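DNA-3-methyladenine glycosidase (Bacillus halodurans, PDB 2H56) belongs to the HhH-GPD superfamily of base excision DNA repair proteins, a mostly helical family named partly after its helix-hairpin-helix motif. Local coordinates at residues D30-Q35 and W178-G183; G41-P46 and A205-W210; N50-L55 and H113-V118; K107-R112 and A142-G147. All coordinates share one frame; numbering follows the deposited sequence.

Contact 1 (D30-Q35 and W178-G183); sequences DSRLFQ and WLYGNG
Two hydrogen bonds and one leucine pair join residues 30-35 to residues 178-183. Tyr180 and Asp30 meet tip to tip. Tyr180 OH donates to Asp30 OD2 at 2.5 Å, on the syn lone pair of that oxygen, with the carboxylate at the edge of the ring. The two planes are turned 43° apart. Arg32 makes the second bond: its NE donates to the backbone Leu179 O at 2.9 Å. That donor lies in the carbonyl plane, but the N-H...O angle of 147° is bent. The Arg32 chain turns at chi3 to get there, and its CD slides past Tyr180 CD1 at 3.9 Å. Beside these polar links Leu33 CD1 packs on Leu179 CD2 at 3.7 Å, the two side chains crossing obliquely.

Further bonds help to position these groups. Asp30 is the N-cap of helix 31-40. Its CG is anti to the backbone N (chi1 -167°), and OD1 accepts from Leu33 N at 3.1 Å. OD2 also receives Trp198 NE1, so three donors grip one buried carboxylate. They would be expected to favour its ionised form. Arg32 NH2 has a salt bridge to Glu224, and the Tyr180 ring stacks with His194.

The contact joins the start of helix 31-40 to the C-terminal end of helix 170-180. Leu33 also packs on helix 21-27, while Leu179 reaches helices 202-219 and 223-226.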
loop_
_atom_site.group_PDB
_atom_site.type_symbol
_atom_site.label_atom_id
_atom_site.label_comp_id
_atom_site.label_asym_id
_atom_site.label_seq_id
_atom_site.Cartn_x
_atom_site.Cartn_y
_atom_site.Cartn_z
ATOM N N ASP A 30 8.873 8.116 20.551
ATOM C CA ASP A 30 8.267 6.786 20.726
ATOM C C ASP A 30 9.344 5.716 21.042
ATOM O O ASP A 30 9.899 5.102 20.143
ATOM C CB ASP A 30 7.568 6.419 19.415
ATOM C CG ASP A 30 6.644 5.219 19.537
ATOM O OD1 ASP A 30 6.823 4.416 20.493
ATOM O OD2 ASP A 30 5.724 5.106 18.663
ATOM N N SER A 31 9.628 5.476 22.309
ATOM C CA SER A 31 10.656 4.504 22.673
ATOM C C SER A 31 10.284 3.046 22.489
ATOM O O SER A 31 11.156 2.196 22.420
ATOM C CB SER A 31 11.079 4.704 24.114
ATOM O OG SER A 31 11.930 5.810 24.167
ATOM N N ARG A 32 8.997 2.750 22.483
ATOM C CA ARG A 32 8.536 1.397 22.239
ATOM C C ARG A 32 8.877 1.040 20.819
ATOM O O ARG A 32 9.360 -0.058 20.548
ATOM C CB ARG A 32 7.017 1.275 22.429
ATOM C CG ARG A 32 6.573 1.441 23.844
ATOM C CD ARG A 32 5.065 1.265 24.032
ATOM N NE ARG A 32 4.739 -0.156 24.060
ATOM C CZ ARG A 32 4.392 -0.843 25.138
ATOM N NH1 ARG A 32 4.298 -0.265 26.323
ATOM N NH2 ARG A 32 4.128 -2.133 25.019
ATOM N N LEU A 33 8.607 1.974 19.913
ATOM C CA LEU A 33 8.933 1.777 18.501
ATOM C C LEU A 33 10.442 1.658 18.327
ATOM O O LEU A 33 10.921 0.819 17.563
ATOM C CB LEU A 33 8.344 2.896 17.634
ATOM C CG LEU A 33 8.456 2.728 16.115
ATOM C CD1 LEU A 33 7.784 1.435 15.702
ATOM C CD2 LEU A 33 7.902 3.970 15.350
ATOM N N PHE A 34 11.191 2.451 19.084
ATOM C CA PHE A 34 12.634 2.361 19.044
ATOM C C PHE A 34 13.152 0.983 19.474
ATOM O O PHE A 34 14.036 0.421 18.814
ATOM C CB PHE A 34 13.254 3.428 19.946
ATOM C CG PHE A 34 14.760 3.344 20.028
ATOM C CD1 PHE A 34 15.553 3.982 19.102
ATOM C CD2 PHE A 34 15.368 2.581 20.995
ATOM C CE1 PHE A 34 16.926 3.890 19.175
ATOM C CE2 PHE A 34 16.737 2.480 21.056
ATOM C CZ PHE A 34 17.511 3.140 20.146
ATOM N N GLN A 35 12.661 0.491 20.618
ATOM C CA GLN A 35 13.019 -0.839 21.132
ATOM C C GLN A 35 12.734 -1.928 20.072
ATOM O O GLN A 35 13.524 -2.853 19.880
ATOM C CB GLN A 35 12.274 -1.139 22.446
ATOM C CG GLN A 35 12.847 -0.415 23.660
ATOM C CD GLN A 35 12.119 -0.714 24.969
ATOM O OE1 GLN A 35 12.603 -1.496 25.785
ATOM N NE2 GLN A 35 10.961 -0.083 25.181
ATOM N N TRP A 178 -0.125 -5.154 19.066
ATOM C CA TRP A 178 1.020 -5.939 19.513
ATOM C C TRP A 178 2.036 -5.016 20.156
ATOM O O TRP A 178 2.517 -5.264 21.247
ATOM C CB TRP A 178 1.632 -6.659 18.307
ATOM C CG TRP A 178 2.693 -7.626 18.608
ATOM C CD1 TRP A 178 2.545 -8.965 18.840
ATOM C CD2 TRP A 178 4.085 -7.358 18.672
ATOM N NE1 TRP A 178 3.768 -9.542 19.059
ATOM C CE2 TRP A 178 4.732 -8.571 18.959
ATOM C CE3 TRP A 178 4.853 -6.207 18.530
ATOM C CZ2 TRP A 178 6.107 -8.662 19.095
ATOM C CZ3 TRP A 178 6.208 -6.302 18.681
ATOM C CH2 TRP A 178 6.823 -7.518 18.956
ATOM N N LEU A 179 2.312 -3.918 19.475
ATOM C CA LEU A 179 3.348 -2.984 19.880
ATOM C C LEU A 179 2.928 -1.970 20.981
ATOM O O LEU A 179 3.771 -1.459 21.688
ATOM C CB LEU A 179 3.815 -2.249 18.616
ATOM C CG LEU A 179 5.110 -1.435 18.635
ATOM C CD1 LEU A 179 6.315 -2.337 18.848
ATOM C CD2 LEU A 179 5.198 -0.708 17.322
ATOM N N TYR A 180 1.637 -1.687 21.124
ATOM C CA TYR A 180 1.157 -0.656 22.055
ATOM C C TYR A 180 0.042 -1.132 23.001
ATOM O O TYR A 180 -0.248 -0.475 23.990
ATOM C CB TYR A 180 0.661 0.571 21.274
ATOM C CG TYR A 180 1.725 1.237 20.430
ATOM C CD1 TYR A 180 2.699 2.063 20.995
ATOM C CD2 TYR A 180 1.749 1.053 19.051
ATOM C CE1 TYR A 180 3.684 2.678 20.185
ATOM C CE2 TYR A 180 2.710 1.659 18.250
ATOM C CZ TYR A 180 3.677 2.460 18.812
ATOM O OH TYR A 180 4.613 3.012 17.962
ATOM N N GLY A 181 -0.629 -2.225 22.668
ATOM C CA GLY A 181 -1.476 -2.911 23.629
ATOM C C GLY A 181 -0.579 -3.974 24.213
ATOM O O GLY A 181 0.650 -3.870 24.161
ATOM N N ASN A 182 -1.147 -5.016 24.760
ATOM C CA ASN A 182 -0.291 -6.122 25.058
ATOM C C ASN A 182 -0.808 -7.261 24.223
ATOM O O ASN A 182 -1.069 -8.356 24.715
ATOM C CB ASN A 182 -0.282 -6.417 26.556
ATOM C CG ASN A 182 0.900 -7.253 26.972
ATOM O OD1 ASN A 182 1.928 -7.288 26.293
ATOM N ND2 ASN A 182 0.765 -7.933 28.091
ATOM N N GLY A 183 -0.951 -6.979 22.933
ATOM C CA GLY A 183 -1.678 -7.850 22.024
ATOM C C GLY A 183 -3.182 -7.728 22.192
ATOM O O GLY A 183 -3.922 -8.582 21.728
#

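Contact 2 (G41-P46 and A205-W210); sequences GEVQLP and ACLYLW
Val43 fills the tight part of this contact between strand 43-46 and helix 202-219. Both methyls touch Tyr208. CG1, anti to the carbonyl carbon, lies over the centre of the Tyr208 ring. This is a CH-pi contact, 3.5 Å from Val43 CG1 to the Tyr208 ring centroid and 15° off the ring normal. Val43 CG2 sits between Tyr208 CE2, at 3.6 Å, and Leu207 CD1, at 3.7 Å. Both methyls of Leu207 also press against the backbone of the strand, Leu207 CD1 lying 3.4 Å from Gln44 O. Leu45 adds a looser touch, its CB 4.3 Å from Leu207 CD1.

The strand crosses the helix at 111°, with the axes of the two short segments 8.4 Å apart. It therefore meets the helix mainly through Leu207 and Tyr208. Glu42, just before the strand, and Gln44 are exposed, with CB pointing away from the helix. Both side chains still touch strand 13-16, which pairs antiparallel with strand 43-46 through Phe16 and Arg14.

One polar bond closes the end of the apolar patch. Tyr208 OH donates to Gly41 O at 2.8 Å, in the carbonyl plane and at the edge of the ring. Gly41 has positive phi and ends helix 31-40. The chemistry is thus apolar packing with one directional bond. That bond holds the ring at its hydroxyl end while Val43 covers one face.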
loop_
_atom_site.group_PDB
_atom_site.type_symbol
_atom_site.label_atom_id
_atom_site.label_comp_id
_atom_site.label_asym_id
_atom_site.label_seq_id
_atom_site.Cartn_x
_atom_site.Cartn_y
_atom_site.Cartn_z
ATOM N N GLY A 41 15.455 -4.521 12.708
ATOM C CA GLY A 41 16.362 -4.188 11.599
ATOM C C GLY A 41 15.707 -3.353 10.505
ATOM O O GLY A 41 14.770 -2.602 10.756
ATOM N N GLU A 42 16.209 -3.475 9.280
ATOM C CA GLU A 42 15.753 -2.604 8.214
ATOM C C GLU A 42 14.434 -3.065 7.658
ATOM O O GLU A 42 14.096 -4.242 7.724
ATOM C CB GLU A 42 16.776 -2.512 7.097
ATOM C CG GLU A 42 16.914 -3.748 6.237
ATOM C CD GLU A 42 18.158 -3.708 5.332
ATOM O OE1 GLU A 42 19.126 -2.935 5.648
ATOM O OE2 GLU A 42 18.165 -4.460 4.318
ATOM N N VAL A 43 13.696 -2.109 7.113
ATOM C CA VAL A 43 12.536 -2.392 6.301
ATOM C C VAL A 43 12.762 -1.889 4.894
ATOM O O VAL A 43 13.676 -1.096 4.639
ATOM C CB VAL A 43 11.299 -1.684 6.837
ATOM C CG1 VAL A 43 10.849 -2.345 8.118
ATOM C CG2 VAL A 43 11.568 -0.180 7.004
ATOM N N GLN A 44 11.888 -2.339 3.998
ATOM C CA GLN A 44 11.972 -2.007 2.603
ATOM C C GLN A 44 10.624 -1.585 2.033
ATOM O O GLN A 44 9.562 -1.870 2.598
ATOM C CB GLN A 44 12.543 -3.173 1.831
ATOM C CG GLN A 44 11.901 -4.519 2.095
ATOM C CD GLN A 44 12.495 -5.620 1.191
ATOM O OE1 GLN A 44 11.967 -5.920 0.114
ATOM N NE2 GLN A 44 13.613 -6.194 1.619
ATOM N N LEU A 45 10.699 -0.859 0.925
ATOM C CA LEU A 45 9.544 -0.260 0.300
ATOM C C LEU A 45 9.640 -0.473 -1.181
ATOM O O LEU A 45 10.383 0.224 -1.853
ATOM C CB LEU A 45 9.529 1.232 0.578
ATOM C CG LEU A 45 8.298 2.019 0.137
ATOM C CD1 LEU A 45 7.027 1.406 0.694
ATOM C CD2 LEU A 45 8.468 3.437 0.625
ATOM N N PRO A 46 8.911 -1.462 -1.704
ATOM C CA PRO A 46 8.912 -1.625 -3.162
ATOM C C PRO A 46 8.207 -0.468 -3.849
ATOM O O PRO A 46 7.185 0.004 -3.367
ATOM C CB PRO A 46 8.167 -2.935 -3.379
ATOM C CG PRO A 46 7.388 -3.160 -2.114
ATOM C CD PRO A 46 8.093 -2.472 -1.013
ATOM N N ALA A 205 6.894 3.897 9.597
ATOM C CA ALA A 205 6.311 3.207 10.767
ATOM C C ALA A 205 5.454 2.040 10.340
ATOM O O ALA A 205 5.497 0.963 10.919
ATOM C CB ALA A 205 5.467 4.164 11.585
ATOM N N CYS A 206 4.644 2.261 9.318
ATOM C CA CYS A 206 3.710 1.241 8.878
ATOM C C CYS A 206 4.421 -0.008 8.396
ATOM O O CYS A 206 3.930 -1.115 8.584
ATOM C CB CYS A 206 2.792 1.791 7.784
ATOM S SG CYS A 206 1.574 2.986 8.401
ATOM N N LEU A 207 5.570 0.168 7.755
ATOM C CA LEU A 207 6.375 -0.968 7.376
ATOM C C LEU A 207 6.758 -1.771 8.639
ATOM O O LEU A 207 6.711 -2.995 8.641
ATOM C CB LEU A 207 7.625 -0.513 6.630
ATOM C CG LEU A 207 7.396 0.185 5.294
ATOM C CD1 LEU A 207 8.723 0.684 4.721
ATOM C CD2 LEU A 207 6.697 -0.755 4.351
ATOM N N TYR A 208 7.111 -1.100 9.721
ATOM C CA TYR A 208 7.480 -1.820 10.948
ATOM C C TYR A 208 6.271 -2.444 11.614
ATOM O O TYR A 208 6.349 -3.537 12.183
ATOM C CB TYR A 208 8.220 -0.905 11.917
ATOM C CG TYR A 208 9.650 -0.671 11.492
ATOM C CD1 TYR A 208 10.605 -1.670 11.659
ATOM C CD2 TYR A 208 10.043 0.527 10.905
ATOM C CE1 TYR A 208 11.895 -1.497 11.277
ATOM C CE2 TYR A 208 11.370 0.717 10.507
ATOM C CZ TYR A 208 12.281 -0.305 10.698
ATOM O OH TYR A 208 13.574 -0.153 10.307
ATOM N N LEU A 209 5.137 -1.764 11.533
ATOM C CA LEU A 209 3.927 -2.333 12.086
ATOM C C LEU A 209 3.632 -3.643 11.376
ATOM O O LEU A 209 3.331 -4.667 12.025
ATOM C CB LEU A 209 2.756 -1.339 12.005
ATOM C CG LEU A 209 2.810 -0.153 12.999
ATOM C CD1 LEU A 209 1.477 0.564 13.105
ATOM C CD2 LEU A 209 3.187 -0.627 14.373
ATOM N N TRP A 210 3.749 -3.627 10.045
ATOM C CA TRP A 210 3.506 -4.837 9.261
ATOM C C TRP A 210 4.453 -5.951 9.655
ATOM O O TRP A 210 4.054 -7.116 9.726
ATOM C CB TRP A 210 3.611 -4.574 7.765
ATOM C CG TRP A 210 2.344 -4.150 7.191
ATOM C CD1 TRP A 210 1.147 -4.733 7.383
ATOM C CD2 TRP A 210 2.115 -3.035 6.335
ATOM N NE1 TRP A 210 0.174 -4.054 6.716
ATOM C CE2 TRP A 210 0.741 -3.004 6.058
ATOM C CE3 TRP A 210 2.935 -2.050 5.785
ATOM C CZ2 TRP A 210 0.163 -2.039 5.232
ATOM C CZ3 TRP A 210 2.368 -1.078 4.981
ATOM C CH2 TRP A 210 0.993 -1.087 4.700
#

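Contact 3 (N50-L55 and H113-V118); sequences NPFQSL and HVCEHV
Asn50 O is gripped by two donors. Ser54 N reaches it at 3.0 Å as a regular helix bond, and Ser54 OG adds a weak one at 3.3 Å. The side chain of Asn50 caps the same helix end: Gln53 N donates to Asn50 OD1 at 3.0 Å. The bond is nearly straight (170°), although the donor stands above the carbonyl plane. Asn50 ND2 is held in turn by Glu85 O.

This capped helix, 51-61, lies against helix 105-119 through apolar groups alone. Phe52 carries most of it. Its CG is anti to the backbone N (chi1 164°), so the ring extends to the other helix. Val114 CG1 meets the ring edge, 3.8 Å from Phe52 CD1. Cys115 SG comes to the same rim, 4.0 Å from Phe52 CE1, an edge-on sulfur-aromatic contact. One turn on, Val118 CG2 approaches Phe52 CD1 obliquely at 4.1 Å. Leu55 CD1 continues the row on Val114 CG1, and Phe125 packs beside Leu55 and Val118.

The short segments run at 158°. It is a buried, near-antiparallel helix pair with an Asn N-cap at the start of one helix, in the largely helical fold of an HhH-GPD family protein.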
loop_
_atom_site.group_PDB
_atom_site.type_symbol
_atom_site.label_atom_id
_atom_site.label_comp_id
_atom_site.label_asym_id
_atom_site.label_seq_id
_atom_site.Cartn_x
_atom_site.Cartn_y
_atom_site.Cartn_z
ATOM N N ASN A 50 5.657 2.253 -12.896
ATOM C CA ASN A 50 4.567 2.821 -13.680
ATOM C C ASN A 50 3.180 2.938 -12.977
ATOM O O ASN A 50 2.466 1.974 -12.828
ATOM C CB ASN A 50 4.437 1.987 -14.942
ATOM C CG ASN A 50 3.530 2.594 -15.927
ATOM O OD1 ASN A 50 2.361 2.878 -15.647
ATOM N ND2 ASN A 50 4.049 2.810 -17.100
ATOM N N PRO A 51 2.781 4.144 -12.600
ATOM C CA PRO A 51 1.554 4.362 -11.848
ATOM C C PRO A 51 0.293 3.780 -12.479
ATOM O O PRO A 51 -0.502 3.132 -11.802
ATOM C CB PRO A 51 1.424 5.877 -11.831
ATOM C CG PRO A 51 2.784 6.372 -12.051
ATOM C CD PRO A 51 3.499 5.396 -12.882
ATOM N N PHE A 52 0.079 4.033 -13.757
ATOM C CA PHE A 52 -1.110 3.516 -14.381
ATOM C C PHE A 52 -1.129 1.997 -14.316
ATOM O O PHE A 52 -2.147 1.400 -14.023
ATOM C CB PHE A 52 -1.184 3.967 -15.829
ATOM C CG PHE A 52 -2.149 3.190 -16.648
ATOM C CD1 PHE A 52 -3.499 3.364 -16.473
ATOM C CD2 PHE A 52 -1.698 2.269 -17.599
ATOM C CE1 PHE A 52 -4.396 2.625 -17.231
ATOM C CE2 PHE A 52 -2.597 1.532 -18.369
ATOM C CZ PHE A 52 -3.939 1.712 -18.182
ATOM N N GLN A 53 0.009 1.381 -14.598
ATOM C CA GLN A 53 0.143 -0.068 -14.561
ATOM C C GLN A 53 -0.216 -0.594 -13.177
ATOM O O GLN A 53 -0.945 -1.561 -13.039
ATOM C CB GLN A 53 1.574 -0.431 -14.947
ATOM C CG GLN A 53 1.868 -1.914 -15.089
ATOM C CD GLN A 53 2.108 -2.591 -13.748
ATOM O OE1 GLN A 53 2.867 -2.095 -12.907
ATOM N NE2 GLN A 53 1.461 -3.736 -13.546
ATOM N N SER A 54 0.286 0.076 -12.155
ATOM C CA SER A 54 -0.028 -0.265 -10.772
ATOM C C SER A 54 -1.480 -0.223 -10.435
ATOM O O SER A 54 -1.943 -1.082 -9.710
ATOM C CB SER A 54 0.675 0.691 -9.837
ATOM O OG SER A 54 2.042 0.452 -9.960
ATOM N N LEU A 55 -2.199 0.787 -10.909
ATOM C CA LEU A 55 -3.621 0.872 -10.579
ATOM C C LEU A 55 -4.367 -0.314 -11.197
ATOM O O LEU A 55 -5.222 -0.930 -10.563
ATOM C CB LEU A 55 -4.226 2.189 -11.060
ATOM C CG LEU A 55 -4.113 3.383 -10.126
ATOM C CD1 LEU A 55 -4.600 4.662 -10.794
ATOM C CD2 LEU A 55 -4.935 3.069 -8.875
ATOM N N HIS A 113 -12.574 2.926 -15.935
ATOM C CA HIS A 113 -12.696 4.196 -15.273
ATOM C C HIS A 113 -11.298 4.756 -14.996
ATOM O O HIS A 113 -11.097 5.967 -15.080
ATOM C CB HIS A 113 -13.546 4.067 -14.006
ATOM C CG HIS A 113 -14.241 5.328 -13.608
ATOM N ND1 HIS A 113 -14.132 5.870 -12.340
ATOM C CD2 HIS A 113 -15.060 6.154 -14.301
ATOM C CE1 HIS A 113 -14.854 6.976 -12.268
ATOM N NE2 HIS A 113 -15.414 7.180 -13.451
ATOM N N VAL A 114 -10.320 3.898 -14.708
ATOM C CA VAL A 114 -8.943 4.365 -14.520
ATOM C C VAL A 114 -8.426 4.973 -15.823
ATOM O O VAL A 114 -7.822 6.054 -15.838
ATOM C CB VAL A 114 -8.017 3.224 -14.103
ATOM C CG1 VAL A 114 -6.525 3.631 -14.215
ATOM C CG2 VAL A 114 -8.375 2.742 -12.700
ATOM N N CYS A 115 -8.684 4.294 -16.930
ATOM C CA CYS A 115 -8.280 4.815 -18.231
ATOM C C CYS A 115 -8.855 6.151 -18.518
ATOM O O CYS A 115 -8.136 7.053 -18.886
ATOM C CB CYS A 115 -8.733 3.892 -19.326
ATOM S SG CYS A 115 -7.821 2.353 -19.293
ATOM N N GLU A 116 -10.164 6.263 -18.362
ATOM C CA GLU A 116 -10.857 7.527 -18.546
ATOM C C GLU A 116 -10.174 8.643 -17.737
ATOM O O GLU A 116 -9.913 9.725 -18.264
ATOM C CB GLU A 116 -12.346 7.382 -18.170
ATOM C CG GLU A 116 -13.180 8.675 -18.279
ATOM C CD GLU A 116 -14.593 8.578 -17.642
ATOM O OE1 GLU A 116 -15.311 7.575 -17.874
ATOM O OE2 GLU A 116 -14.974 9.533 -16.918
ATOM N N HIS A 117 -9.881 8.373 -16.471
ATOM C CA HIS A 117 -9.325 9.391 -15.606
ATOM C C HIS A 117 -7.867 9.758 -15.967
ATOM O O HIS A 117 -7.467 10.901 -15.814
ATOM C CB HIS A 117 -9.372 8.933 -14.139
ATOM C CG HIS A 117 -10.644 9.251 -13.423
ATOM N ND1 HIS A 117 -10.685 10.089 -12.336
ATOM C CD2 HIS A 117 -11.909 8.804 -13.598
ATOM C CE1 HIS A 117 -11.923 10.151 -11.879
ATOM N NE2 HIS A 117 -12.686 9.382 -12.631
ATOM N N VAL A 118 -7.068 8.785 -16.400
ATOM C CA VAL A 118 -5.706 9.084 -16.824
ATOM C C VAL A 118 -5.718 9.888 -18.140
ATOM O O VAL A 118 -5.025 10.897 -18.250
ATOM C CB VAL A 118 -4.805 7.791 -16.919
ATOM C CG1 VAL A 118 -3.433 8.102 -17.570
ATOM C CG2 VAL A 118 -4.621 7.176 -15.540
#

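Contact 4 (K107-R112 and A142-G147)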
loop_
_atom_site.group_PDB
_atom_site.type_symbol
_atom_site.label_atom_id
_atom_site.label_comp_id
_atom_site.label_asym_id
_atom_site.label_seq_id
_atom_site.Cartn_x
_atom_site.Cartn_y
_atom_site.Cartn_z
ATOM N N LYS A 107 -14.456 -5.585 -12.361
ATOM C CA LYS A 107 -13.089 -5.115 -12.506
ATOM C C LYS A 107 -12.866 -4.411 -13.867
ATOM O O LYS A 107 -12.114 -3.456 -13.974
ATOM C CB LYS A 107 -12.106 -6.251 -12.301
ATOM C CG LYS A 107 -12.015 -6.739 -10.856
ATOM C CD LYS A 107 -11.168 -8.022 -10.766
ATOM C CE LYS A 107 -10.818 -8.391 -9.330
ATOM N NZ LYS A 107 -10.094 -9.686 -9.280
ATOM N N ILE A 108 -13.564 -4.853 -14.900
ATOM C CA ILE A 108 -13.469 -4.188 -16.192
ATOM C C ILE A 108 -13.982 -2.762 -16.132
ATOM O O ILE A 108 -13.333 -1.870 -16.666
ATOM C CB ILE A 108 -14.184 -4.969 -17.284
ATOM C CG1 ILE A 108 -13.375 -6.249 -17.575
ATOM C CG2 ILE A 108 -14.317 -4.089 -18.523
ATOM C CD1 ILE A 108 -14.148 -7.310 -18.279
ATOM N N GLU A 109 -15.115 -2.541 -15.463
ATOM C CA GLU A 109 -15.613 -1.198 -15.268
ATOM C C GLU A 109 -14.574 -0.337 -14.504
ATOM O O GLU A 109 -14.313 0.815 -14.880
ATOM C CB GLU A 109 -16.956 -1.228 -14.546
ATOM C CG GLU A 109 -17.525 0.177 -14.165
ATOM C CD GLU A 109 -18.948 0.167 -13.494
ATOM O OE1 GLU A 109 -19.518 -0.935 -13.267
ATOM O OE2 GLU A 109 -19.484 1.277 -13.204
ATOM N N TYR A 110 -13.956 -0.882 -13.457
ATOM C CA TYR A 110 -12.977 -0.101 -12.730
ATOM C C TYR A 110 -11.778 0.253 -13.602
ATOM O O TYR A 110 -11.315 1.378 -13.591
ATOM C CB TYR A 110 -12.484 -0.819 -11.466
ATOM C CG TYR A 110 -13.566 -1.321 -10.534
ATOM C CD1 TYR A 110 -14.813 -0.690 -10.446
ATOM C CD2 TYR A 110 -13.330 -2.443 -9.729
ATOM C CE1 TYR A 110 -15.795 -1.167 -9.574
ATOM C CE2 TYR A 110 -14.308 -2.927 -8.853
ATOM C CZ TYR A 110 -15.529 -2.298 -8.787
ATOM O OH TYR A 110 -16.461 -2.817 -7.932
ATOM N N ILE A 111 -11.276 -0.707 -14.353
ATOM C CA ILE A 111 -10.121 -0.468 -15.221
ATOM C C ILE A 111 -10.442 0.608 -16.279
ATOM O O ILE A 111 -9.670 1.557 -16.503
ATOM C CB ILE A 111 -9.648 -1.788 -15.904
ATOM C CG1 ILE A 111 -9.001 -2.693 -14.844
ATOM C CG2 ILE A 111 -8.647 -1.504 -17.059
ATOM C CD1 ILE A 111 -9.041 -4.187 -15.150
ATOM N N ARG A 112 -11.594 0.476 -16.907
ATOM C CA ARG A 112 -12.043 1.505 -17.834
ATOM C C ARG A 112 -12.101 2.874 -17.171
ATOM O O ARG A 112 -11.710 3.872 -17.788
ATOM C CB ARG A 112 -13.434 1.199 -18.390
ATOM C CG ARG A 112 -13.521 0.032 -19.285
ATOM C CD ARG A 112 -12.508 0.037 -20.409
ATOM N NE ARG A 112 -12.683 -1.167 -21.208
ATOM C CZ ARG A 112 -11.873 -1.570 -22.180
ATOM N NH1 ARG A 112 -10.790 -0.854 -22.505
ATOM N NH2 ARG A 112 -12.155 -2.707 -22.831
ATOM N N ALA A 142 -12.040 8.981 -6.278
ATOM C CA ALA A 142 -12.955 9.363 -7.379
ATOM C C ALA A 142 -13.150 8.263 -8.439
ATOM O O ALA A 142 -14.173 8.256 -9.129
ATOM C CB ALA A 142 -12.458 10.661 -8.071
ATOM N N ILE A 143 -12.175 7.359 -8.574
ATOM C CA ILE A 143 -12.256 6.274 -9.520
ATOM C C ILE A 143 -13.057 5.129 -8.912
ATOM O O ILE A 143 -12.758 4.684 -7.812
ATOM C CB ILE A 143 -10.858 5.775 -9.900
ATOM C CG1 ILE A 143 -10.020 6.911 -10.487
ATOM C CG2 ILE A 143 -10.916 4.605 -10.907
ATOM C CD1 ILE A 143 -8.540 6.669 -10.287
ATOM N N LYS A 144 -14.099 4.681 -9.611
ATOM C CA LYS A 144 -14.846 3.488 -9.219
ATOM C C LYS A 144 -13.896 2.342 -8.972
ATOM O O LYS A 144 -12.926 2.161 -9.703
ATOM C CB LYS A 144 -15.815 3.063 -10.314
ATOM C CG LYS A 144 -17.203 3.766 -10.327
ATOM C CD LYS A 144 -18.007 3.352 -11.596
ATOM C CE LYS A 144 -17.552 4.148 -12.840
ATOM N NZ LYS A 144 -17.530 3.398 -14.150
ATOM N N GLY A 145 -14.167 1.569 -7.930
ATOM C CA GLY A 145 -13.323 0.456 -7.551
ATOM C C GLY A 145 -12.203 0.816 -6.608
ATOM O O GLY A 145 -11.751 -0.053 -5.877
ATOM N N ILE A 146 -11.728 2.073 -6.632
ATOM C CA ILE A 146 -10.666 2.531 -5.718
ATOM C C ILE A 146 -11.232 3.149 -4.454
ATOM O O ILE A 146 -11.785 4.230 -4.482
ATOM C CB ILE A 146 -9.764 3.597 -6.347
ATOM C CG1 ILE A 146 -9.312 3.182 -7.740
ATOM C CG2 ILE A 146 -8.554 3.854 -5.426
ATOM C CD1 ILE A 146 -8.440 2.032 -7.745
ATOM N N GLY A 147 -11.079 2.454 -3.336
ATOM C CA GLY A 147 -11.447 2.980 -2.027
ATOM C C GLY A 147 -10.260 3.607 -1.311
ATOM O O GLY A 147 -9.090 3.549 -1.769
#
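The Lys144 chain bends at chi3 (-80°) and again at chi4, while Glu109 stays extended with its CG anti to the backbone N (chi1 175°). The chains cross at about a right angle. Lys144 NZ forms a salt bridge with Glu109 OE2 at 3.0 Å, on the anti lone pair. Glu109 is exposed, so this pair lies at the surface.

Deeper in, Tyr110 has its CG anti to the carbonyl carbon, and the ring lies flat against the turn. Gly145 CA stands over the ring centre, 3.3 Å from the Tyr110 centroid and 7° off the normal, a CH-pi contact. Gly145 N lies over the same face, 3.4 Å from Tyr110 CD1. Having no side chain, Gly145 can come this close and can take the positive phi of the turn. Residues 143-146 form a type II turn, closed by Ile146 N donating to Ile143 O at 3.0 Å. Gln62 NE2 adds a weak bond to Gly145 O.

The turn links helices 133-141 and 148-157, and its Lys-Gly-Ile-Gly sequence is consistent with the hairpin of a helix-hairpin-helix motif. It meets helix 105-119 by a directionless ring-glycine contact and a surface ion pair, which solvent would probably weaken.

The contacts form two pairs on opposite sides of the chain's centre. Contacts 1 and 2 have centres 15 Å apart and touch where Leu179 CD2 packs on Leu209 CD2 at 3.6 Å. Contacts 3 and 4 are closer, with centres 9 Å apart, and share helix 105-119. There Lys144 N probably donates to His113 ND1 at 3.0 Å, and Val114 CG2 meets Ile143 CG2 at 3.6 Å, so the turn of contact 4 also touches the helix of contact 3. Contacts 1 and 3 lie 38 Å apart between centres. Strand 43-46 leads into helix 51-61, one passage of the chain between the pairs. Both contacts 3 and 4 are nested inside the loops closed by contacts 1 and 2.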